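Local coordinates for putative sugar ABC transporter, substrate-binding protein (Clostridium phytofermentans, PDB 4WZZ) that probably serves as the sugar-capturing component of an ABC transporter, and holds L-rhamnose in the cleft between its two lobes, at residues W181-A186 / A195-M200; Q165-A170 / V243-T248; K77-A82 / A309-V314. All coordinates share one frame; numbering follows the deposited sequence.

Contact 1 (W181-A186 / A195-M200); sequences WAVLSA and AWIDGM
Ile-197 reaches from its helix onto Val-183 and Ser-185, and this is where the contact is tightest. Its CD1 methyl lies 3.5 Å from Ser-185 OG and 3.8 Å from Ser-185 CB, so the serine meets a hydrocarbon and not a polar partner across this interface. The same CD1 sits 4.0 Å from Val-183 CG1. Val-183 turns that methyl anti to its backbone nitrogen (chi1 172°), and the two branched side chains meet at a slant. One turn further along the helix the packing is looser. The selenium of Met-200, a selenomethionine here, comes within 4.2 Å of Trp-181 CH2, the far corner of the indole. It makes a Met-aromatic contact, approaching 71° off the normal of the six-membered ring, 5.3 Å from its centroid. No hydrogen bond crosses between the two segments; what meets is side chain against side chain. The helix presents its other flanks elsewhere: Asp-198 looks out to solvent, while Trp-196 turns to the sugar pocket and touches the bound rhamnose.

Residues 181-185 of the strand and 195-200 of the helix run nearly antiparallel, 167° between their directions, as expected of the first two members of a beta-alpha-beta unit that strand 212-219 completes. Within the parallel sheet, strand 179-185 lies between 212-219 and 243-246, bonding to both. Trp-181 also packs on Met-168 and Ile-171 of helix 160-174, whereas Leu-184 and Ala-182, on the other face, meet Ile-234 of helix 224-237.

Contact 2 (Q165-A170 / V243-T248); sequences QALMDA and VICAPT. With RAM (alpha-L-rhamnopyranose), chain B.
Leu-167 lays its CD1 methyl over the thiol of Cys-245, 4.0 Å from SG, and the same methyl comes within 4.3 Å of Pro-247 CB. One leucine branch therefore does the touching for the whole helix side, bridging the end of the strand and the turn that follows it. Its reach comes from CG standing anti to the carbonyl carbon (chi1 -68°), while Cys-245 meets it by holding SG anti to the backbone nitrogen. The contact is small, buried and entirely apolar.

Past the cysteine the chain kinks. Pro-247 is the centre of an inverse gamma turn, closed by a weak bond from Thr-248 N to Ala-246 O of 2.8 Å, and the carbonyl oxygen of Pro-247 accepts from Gln-193 NE2, an amide nitrogen that also bonds the sugar. Thr-248 then takes the N-cap position of helix 249-261, its OG1 accepting from Gly-251 N. That hydroxyl is also bonded to Asp-222 OD1, so it may steady a carboxylate whose other oxygen binds rhamnose. The threonine itself borders the ligand, its CA 3.3 Å from the ring oxygen O5.

On the flank of the helix turned from the strand, Gln-165 NE2 donates to Asp-169 OD2 over 3.1 Å, fairly straight at 162°, and comes in from above the carboxylate plane. Asp-169 OD1 has its own partners, Lys-208 and Tyr-209.

Phe-295 of strand 294-296 packs on Leu-167, Ala-166 and Ala-170 of helix 160-174; in the parallel sheet, strand 243-246 runs between 179-185 and 269-272.

Contact 3 (K77-A82 / A309-V314); sequences KQVIEA and ASISLV
Ser-310 OG is held by two oxygens, the carbonyl of Ala-306 one turn back in its own helix and the hydroxyl of Tyr-76 on helix 67-82, so a polar link joins the two helices beside the place where Ile-80 and Ile-311 touch. Those isoleucines carry most of the packing. Ile-80 CD1 lies 3.9 Å from Ile-311 CG1 and 4.0 Å from Ile-311 CD1, the two side chains overlapping in passing, each pointing back toward the other's helix. They differ in shape: Ile-311 is extended (chi2 168°), pushing its end methyl straight across, while Ile-80 is folded at its second torsion (chi2 -58°), which swings CD1 round to meet it. Val-79 adds a lighter touch, its CG1 4.3 Å from Ile-311 CD1.

Both helices lie against one face of the mixed sheet in the N-terminal lobe of a type I periplasmic binding fold. Helix 67-82 follows the strand 56-60 in sequence; helix 299-315 arrives more than two hundred residues later, after the chain has built the second lobe and come back. Their pairing thus joins the start of the first lobe to a helix that returns to it late in the sequence. Tyr-57 of strand 56-60 is part of the floor beneath, touching Ile-80, Ser-310 and Ile-311, and Leu-140 of strand 138-142 continues that floor under Ala-309 and Leu-313.

Val-79 also packs along Asn-304, Ala-307 and Tyr-308, extending the seam toward the N-terminal part of helix 299-315. The outer flank of helix 67-82 is polar by contrast: Lys-77 NZ makes a salt bridge of 3.4 Å with Glu-81 OE2, one turn on.

In the fold
Contacts 1 and 2 belong to one lobe and share its parallel sheet; their centres are 8 Å apart. Strands 179-185 and 243-246 are neighbours there, and the probable hydrogen bond from Cys-245 N to Ala-182 O, 2.9 Å, ties the contacts directly. Each also supplies a residue of the rhamnose pocket, Trp-196 from contact 1 and Thr-248 from contact 2. Contact 3 sits in the other lobe, across the chain's centre, with centres about 32 Å from contact 1 and 33 Å from contact 2. Along the chain, contact 2 spans the residues of contact 1, and contact 3 spans both.

Contact 1 (W181-A186 / A195-M200)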
loop_
_atom_site.group_PDB
_atom_site.type_symbol
_atom_site.label_atom_id
_atom_site.label_comp_id
_atom_site.label_asym_id
_atom_site.label_seq_id
_atom_site.Cartn_x
_atom_site.Cartn_y
_atom_site.Cartn_z
ATOM N N TRP A 181 -4.949 -0.114 -22.043
ATOM C CA TRP A 181 -5.023 -0.578 -20.679
ATOM C C TRP A 181 -5.566 0.551 -19.814
ATOM O O TRP A 181 -5.650 1.705 -20.244
ATOM C CB TRP A 181 -3.670 -1.090 -20.185
ATOM C CG TRP A 181 -2.582 -0.052 -20.102
ATOM C CD1 TRP A 181 -1.882 0.495 -21.137
ATOM C CD2 TRP A 181 -2.084 0.554 -18.912
ATOM N NE1 TRP A 181 -0.962 1.398 -20.653
ATOM C CE2 TRP A 181 -1.057 1.437 -19.290
ATOM C CE3 TRP A 181 -2.385 0.406 -17.558
ATOM C CZ2 TRP A 181 -0.358 2.208 -18.358
ATOM C CZ3 TRP A 181 -1.672 1.136 -16.641
ATOM C CH2 TRP A 181 -0.674 2.038 -17.046
ATOM N N ALA A 182 -6.007 0.193 -18.618
ATOM C CA ALA A 182 -6.589 1.155 -17.700
ATOM C C ALA A 182 -6.118 0.887 -16.278
ATOM O O ALA A 182 -5.735 -0.225 -15.939
ATOM C CB ALA A 182 -8.118 1.102 -17.756
ATOM N N VAL A 183 -6.135 1.936 -15.458
ATOM C CA VAL A 183 -5.868 1.794 -14.036
ATOM C C VAL A 183 -7.170 1.835 -13.253
ATOM O O VAL A 183 -7.999 2.732 -13.443
ATOM C CB VAL A 183 -5.001 2.934 -13.515
ATOM C CG1 VAL A 183 -4.891 2.865 -11.996
ATOM C CG2 VAL A 183 -3.622 2.904 -14.219
ATOM N N LEU A 184 -7.341 0.857 -12.374
ATOM C CA LEU A 184 -8.401 0.888 -11.376
ATOM C C LEU A 184 -7.694 1.140 -10.059
ATOM O O LEU A 184 -7.028 0.251 -9.508
ATOM C CB LEU A 184 -9.150 -0.447 -11.310
ATOM C CG LEU A 184 -10.166 -0.574 -10.179
ATOM C CD1 LEU A 184 -11.270 0.451 -10.352
ATOM C CD2 LEU A 184 -10.760 -1.998 -10.133
ATOM N N SER A 185 -7.808 2.382 -9.596
ATOM C CA SER A 185 -7.132 2.803 -8.373
ATOM C C SER A 185 -8.055 2.673 -7.159
ATOM O O SER A 185 -9.178 2.133 -7.243
ATOM C CB SER A 185 -6.669 4.250 -8.525
ATOM O OG SER A 185 -5.754 4.590 -7.512
ATOM N N ALA A 186 -7.571 3.169 -6.027
ATOM C CA ALA A 186 -8.352 3.233 -4.798
ATOM C C ALA A 186 -8.949 4.649 -4.682
ATOM O O ALA A 186 -9.551 5.129 -5.633
ATOM C CB ALA A 186 -7.469 2.883 -3.592
ATOM N N ALA A 195 1.179 8.007 -6.124
ATOM C CA ALA A 195 2.615 7.916 -6.371
ATOM C C ALA A 195 2.954 6.794 -7.353
ATOM O O ALA A 195 3.800 6.973 -8.253
ATOM C CB ALA A 195 3.384 7.752 -5.060
ATOM N N TRP A 196 2.303 5.643 -7.190
ATOM C CA TRP A 196 2.518 4.537 -8.119
ATOM C C TRP A 196 2.045 4.893 -9.515
ATOM O O TRP A 196 2.687 4.537 -10.504
ATOM C CB TRP A 196 1.827 3.269 -7.632
ATOM C CG TRP A 196 2.371 2.798 -6.310
ATOM C CD1 TRP A 196 3.659 2.891 -5.874
ATOM C CD2 TRP A 196 1.633 2.186 -5.257
ATOM N NE1 TRP A 196 3.773 2.360 -4.608
ATOM C CE2 TRP A 196 2.530 1.925 -4.207
ATOM C CE3 TRP A 196 0.290 1.844 -5.094
ATOM C CZ2 TRP A 196 2.125 1.316 -3.004
ATOM C CZ3 TRP A 196 -0.095 1.246 -3.928
ATOM C CH2 TRP A 196 0.809 0.993 -2.896
ATOM N N ILE A 197 0.899 5.551 -9.599
ATOM C CA ILE A 197 0.342 5.931 -10.895
ATOM C C ILE A 197 1.232 6.978 -11.559
ATOM O O ILE A 197 1.535 6.889 -12.746
ATOM C CB ILE A 197 -1.096 6.426 -10.764
ATOM C CG1 ILE A 197 -1.996 5.278 -10.339
ATOM C CG2 ILE A 197 -1.604 6.991 -12.115
ATOM C CD1 ILE A 197 -3.332 5.721 -9.731
ATOM N N ASP A 198 1.707 7.950 -10.788
ATOM C CA ASP A 198 2.644 8.915 -11.347
ATOM C C ASP A 198 3.911 8.218 -11.804
ATOM O O ASP A 198 4.469 8.551 -12.859
ATOM C CB ASP A 198 2.977 9.986 -10.328
ATOM C CG ASP A 198 1.851 10.998 -10.160
ATOM O OD1 ASP A 198 0.959 11.073 -11.047
ATOM O OD2 ASP A 198 1.853 11.715 -9.137
ATOM N N GLY A 199 4.374 7.263 -11.005
ATOM C CA GLY A 199 5.533 6.474 -11.367
ATOM C C GLY A 199 5.316 5.733 -12.678
ATOM O O GLY A 199 6.213 5.684 -13.533
HETATM N N MSE A 200 4.143 5.125 -12.842
HETATM C CA MSE A 200 3.859 4.359 -14.055
HETATM C C MSE A 200 3.870 5.302 -15.245
HETATM O O MSE A 200 4.360 4.960 -16.315
HETATM C CB MSE A 200 2.509 3.634 -13.933
HETATM C CG MSE A 200 2.586 2.455 -13.040
HETATM SE SE MSE A 200 0.872 1.460 -13.162
HETATM C CE MSE A 200 0.021 2.185 -11.574
#

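Contact 2 (Q165-A170 / V243-T248)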
loop_
_atom_site.group_PDB
_atom_site.type_symbol
_atom_site.label_atom_id
_atom_site.label_comp_id
_atom_site.label_asym_id
_atom_site.label_seq_id
_atom_site.Cartn_x
_atom_site.Cartn_y
_atom_site.Cartn_z
ATOM N N GLN A 165 7.665 0.197 -12.061
ATOM C CA GLN A 165 8.392 -0.509 -13.088
ATOM C C GLN A 165 7.889 -1.948 -13.219
ATOM O O GLN A 165 7.666 -2.449 -14.328
ATOM C CB GLN A 165 9.886 -0.412 -12.768
ATOM C CG GLN A 165 10.784 -1.048 -13.756
ATOM C CD GLN A 165 10.834 -0.283 -15.048
ATOM O OE1 GLN A 165 11.206 0.897 -15.071
ATOM N NE2 GLN A 165 10.466 -0.948 -16.145
ATOM N N ALA A 166 7.651 -2.610 -12.086
ATOM C CA ALA A 166 7.127 -3.974 -12.118
ATOM C C ALA A 166 5.790 -3.989 -12.838
ATOM O O ALA A 166 5.517 -4.848 -13.680
ATOM C CB ALA A 166 6.949 -4.512 -10.689
ATOM N N LEU A 167 4.919 -3.049 -12.493
ATOM C CA LEU A 167 3.612 -3.009 -13.110
ATOM C C LEU A 167 3.660 -2.702 -14.595
ATOM O O LEU A 167 2.962 -3.330 -15.378
ATOM C CB LEU A 167 2.703 -2.030 -12.354
ATOM C CG LEU A 167 2.338 -2.491 -10.925
ATOM C CD1 LEU A 167 1.515 -1.450 -10.213
ATOM C CD2 LEU A 167 1.621 -3.833 -10.940
HETATM N N MSE A 168 4.490 -1.745 -15.004
HETATM C CA MSE A 168 4.557 -1.419 -16.435
HETATM C C MSE A 168 5.072 -2.613 -17.223
HETATM O O MSE A 168 4.561 -2.913 -18.301
HETATM C CB MSE A 168 5.411 -0.190 -16.722
HETATM C CG MSE A 168 4.744 1.134 -16.368
HETATM SE SE MSE A 168 2.910 1.337 -17.106
HETATM C CE MSE A 168 3.256 0.798 -18.955
ATOM N N ASP A 169 6.094 -3.285 -16.702
ATOM C CA ASP A 169 6.641 -4.457 -17.386
ATOM C C ASP A 169 5.604 -5.568 -17.428
ATOM O O ASP A 169 5.503 -6.270 -18.435
ATOM C CB ASP A 169 7.938 -4.938 -16.728
ATOM C CG ASP A 169 9.130 -4.016 -17.022
ATOM O OD1 ASP A 169 9.083 -3.274 -18.031
ATOM O OD2 ASP A 169 10.117 -4.023 -16.243
ATOM N N ALA A 170 4.794 -5.707 -16.370
ATOM C CA ALA A 170 3.712 -6.670 -16.379
ATOM C C ALA A 170 2.699 -6.362 -17.453
ATOM O O ALA A 170 2.287 -7.242 -18.214
ATOM C CB ALA A 170 3.021 -6.733 -15.013
ATOM N N VAL A 243 -5.657 -5.002 -20.763
ATOM C CA VAL A 243 -5.201 -5.194 -19.398
ATOM C C VAL A 243 -5.812 -4.134 -18.490
ATOM O O VAL A 243 -5.833 -2.936 -18.833
ATOM C CB VAL A 243 -3.664 -5.085 -19.276
ATOM C CG1 VAL A 243 -3.221 -5.396 -17.858
ATOM C CG2 VAL A 243 -2.970 -5.999 -20.270
ATOM N N ILE A 244 -6.285 -4.587 -17.333
ATOM C CA ILE A 244 -6.623 -3.713 -16.213
ATOM C C ILE A 244 -5.507 -3.849 -15.178
ATOM O O ILE A 244 -5.134 -4.948 -14.796
ATOM C CB ILE A 244 -7.987 -4.055 -15.595
ATOM C CG1 ILE A 244 -9.117 -3.791 -16.611
ATOM C CG2 ILE A 244 -8.242 -3.230 -14.341
ATOM C CD1 ILE A 244 -10.476 -4.354 -16.165
ATOM N N CYS A 245 -4.952 -2.715 -14.778
ATOM C CA CYS A 245 -3.943 -2.666 -13.737
ATOM C C CYS A 245 -4.602 -2.062 -12.519
ATOM O O CYS A 245 -5.049 -0.916 -12.545
ATOM C CB CYS A 245 -2.744 -1.831 -14.181
ATOM S SG CYS A 245 -1.532 -1.726 -12.837
ATOM N N ALA A 246 -4.701 -2.851 -11.448
ATOM C CA ALA A 246 -5.387 -2.445 -10.222
ATOM C C ALA A 246 -4.396 -2.410 -9.036
ATOM O O ALA A 246 -4.184 -3.428 -8.332
ATOM C CB ALA A 246 -6.549 -3.433 -9.922
ATOM N N PRO A 247 -3.759 -1.246 -8.796
ATOM C CA PRO A 247 -2.752 -1.177 -7.716
ATOM C C PRO A 247 -3.397 -0.940 -6.349
ATOM O O PRO A 247 -3.088 0.023 -5.631
ATOM C CB PRO A 247 -1.893 0.016 -8.130
ATOM C CG PRO A 247 -2.901 0.926 -8.804
ATOM C CD PRO A 247 -3.741 -0.029 -9.622
ATOM N N THR A 248 -4.293 -1.857 -5.992
ATOM C CA THR A 248 -5.037 -1.815 -4.740
ATOM C C THR A 248 -5.555 -3.229 -4.494
ATOM O O THR A 248 -6.079 -3.873 -5.406
ATOM C CB THR A 248 -6.253 -0.852 -4.776
ATOM O OG1 THR A 248 -7.284 -1.375 -3.928
ATOM C CG2 THR A 248 -6.790 -0.680 -6.199
HETATM C C1 RAM B . -5.005 -1.435 -0.505
HETATM C C2 RAM B . -4.667 -0.125 0.197
HETATM C C3 RAM B . -3.191 -0.035 0.583
HETATM C C4 RAM B . -2.292 -0.423 -0.585
HETATM C C5 RAM B . -2.723 -1.768 -1.167
HETATM C C6 RAM B . -1.913 -2.136 -2.400
HETATM O O1 RAM B . -4.960 -2.463 0.422
HETATM O O2 RAM B . -5.020 0.886 -0.696
HETATM O O3 RAM B . -2.960 1.296 1.037
HETATM O O4 RAM B . -0.945 -0.486 -0.151
HETATM O O5 RAM B . -4.078 -1.744 -1.531
#

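Contact 3 (K77-A82 / A309-V314)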
loop_
_atom_site.group_PDB
_atom_site.type_symbol
_atom_site.label_atom_id
_atom_site.label_comp_id
_atom_site.label_asym_id
_atom_site.label_seq_id
_atom_site.Cartn_x
_atom_site.Cartn_y
_atom_site.Cartn_z
ATOM N N LYS A 77 0.677 -4.198 15.875
ATOM C CA LYS A 77 0.277 -4.529 17.234
ATOM C C LYS A 77 1.170 -5.626 17.814
ATOM O O LYS A 77 1.583 -5.559 18.972
ATOM C CB LYS A 77 -1.184 -4.955 17.272
ATOM C CG LYS A 77 -1.647 -5.514 18.626
ATOM C CD LYS A 77 -3.088 -5.942 18.528
ATOM C CE LYS A 77 -3.579 -6.599 19.813
ATOM N NZ LYS A 77 -4.833 -5.984 20.335
ATOM N N GLN A 78 1.487 -6.624 17.000
ATOM C CA GLN A 78 2.260 -7.756 17.489
ATOM C C GLN A 78 3.599 -7.291 18.054
ATOM O O GLN A 78 3.996 -7.679 19.164
ATOM C CB GLN A 78 2.449 -8.770 16.369
ATOM C CG GLN A 78 2.924 -10.113 16.850
ATOM C CD GLN A 78 4.425 -10.168 16.960
ATOM O OE1 GLN A 78 4.985 -10.518 18.007
ATOM N NE2 GLN A 78 5.094 -9.822 15.871
ATOM N N VAL A 79 4.289 -6.437 17.309
ATOM C CA VAL A 79 5.616 -5.971 17.727
ATOM C C VAL A 79 5.534 -5.000 18.904
ATOM O O VAL A 79 6.322 -5.095 19.857
ATOM C CB VAL A 79 6.402 -5.343 16.537
ATOM C CG1 VAL A 79 7.615 -4.553 17.013
ATOM C CG2 VAL A 79 6.853 -6.436 15.577
ATOM N N ILE A 80 4.564 -4.092 18.864
ATOM C CA ILE A 80 4.393 -3.147 19.952
ATOM C C ILE A 80 4.168 -3.876 21.283
ATOM O O ILE A 80 4.824 -3.584 22.302
ATOM C CB ILE A 80 3.203 -2.225 19.662
ATOM C CG1 ILE A 80 3.516 -1.301 18.483
ATOM C CG2 ILE A 80 2.854 -1.426 20.896
ATOM C CD1 ILE A 80 4.729 -0.441 18.676
ATOM N N GLU A 81 3.235 -4.818 21.268
ATOM C CA GLU A 81 2.868 -5.584 22.455
ATOM C C GLU A 81 3.991 -6.515 22.917
ATOM O O GLU A 81 4.212 -6.681 24.104
ATOM C CB GLU A 81 1.589 -6.380 22.190
ATOM C CG GLU A 81 0.340 -5.493 22.174
ATOM C CD GLU A 81 -0.958 -6.272 22.012
ATOM O OE1 GLU A 81 -0.924 -7.464 21.610
ATOM O OE2 GLU A 81 -2.022 -5.681 22.283
ATOM N N ALA A 82 4.677 -7.139 21.975
ATOM C CA ALA A 82 5.768 -8.050 22.319
ATOM C C ALA A 82 6.822 -7.328 23.124
ATOM O O ALA A 82 7.496 -7.927 23.963
ATOM C CB ALA A 82 6.382 -8.634 21.065
ATOM N N ALA A 309 10.162 1.040 14.112
ATOM C CA ALA A 309 10.557 2.421 13.871
ATOM C C ALA A 309 9.838 3.363 14.834
ATOM O O ALA A 309 10.430 4.331 15.334
ATOM C CB ALA A 309 10.287 2.819 12.411
ATOM N N SER A 310 8.575 3.058 15.130
ATOM C CA SER A 310 7.817 3.834 16.097
ATOM C C SER A 310 8.478 3.777 17.480
ATOM O O SER A 310 8.631 4.790 18.157
ATOM C CB SER A 310 6.400 3.274 16.226
ATOM O OG SER A 310 5.700 3.418 15.003
ATOM N N ILE A 311 8.839 2.572 17.909
ATOM C CA ILE A 311 9.496 2.403 19.204
ATOM C C ILE A 311 10.814 3.152 19.207
ATOM O O ILE A 311 11.196 3.734 20.224
ATOM C CB ILE A 311 9.743 0.932 19.532
ATOM C CG1 ILE A 311 8.401 0.205 19.704
ATOM C CG2 ILE A 311 10.555 0.799 20.836
ATOM C CD1 ILE A 311 8.512 -1.302 19.751
ATOM N N SER A 312 11.503 3.151 18.064
ATOM C CA SER A 312 12.805 3.814 17.962
ATOM C C SER A 312 12.679 5.329 18.090
ATOM O O SER A 312 13.512 5.968 18.733
ATOM C CB SER A 312 13.502 3.431 16.662
ATOM O OG SER A 312 13.825 2.052 16.673
ATOM N N LEU A 313 11.635 5.898 17.490
ATOM C CA LEU A 313 11.288 7.302 17.703
ATOM C C LEU A 313 10.966 7.622 19.164
ATOM O O LEU A 313 11.439 8.633 19.700
ATOM C CB LEU A 313 10.094 7.703 16.837
ATOM C CG LEU A 313 10.308 7.833 15.329
ATOM C CD1 LEU A 313 8.968 8.009 14.629
ATOM C CD2 LEU A 313 11.252 8.984 14.969
ATOM N N VAL A 314 10.159 6.781 19.807
ATOM C CA VAL A 314 9.771 7.035 21.192
ATOM C C VAL A 314 10.972 6.919 22.134
ATOM O O VAL A 314 11.094 7.684 23.099
ATOM C CB VAL A 314 8.646 6.070 21.657
ATOM C CG1 VAL A 314 8.435 6.148 23.185
ATOM C CG2 VAL A 314 7.341 6.361 20.913
#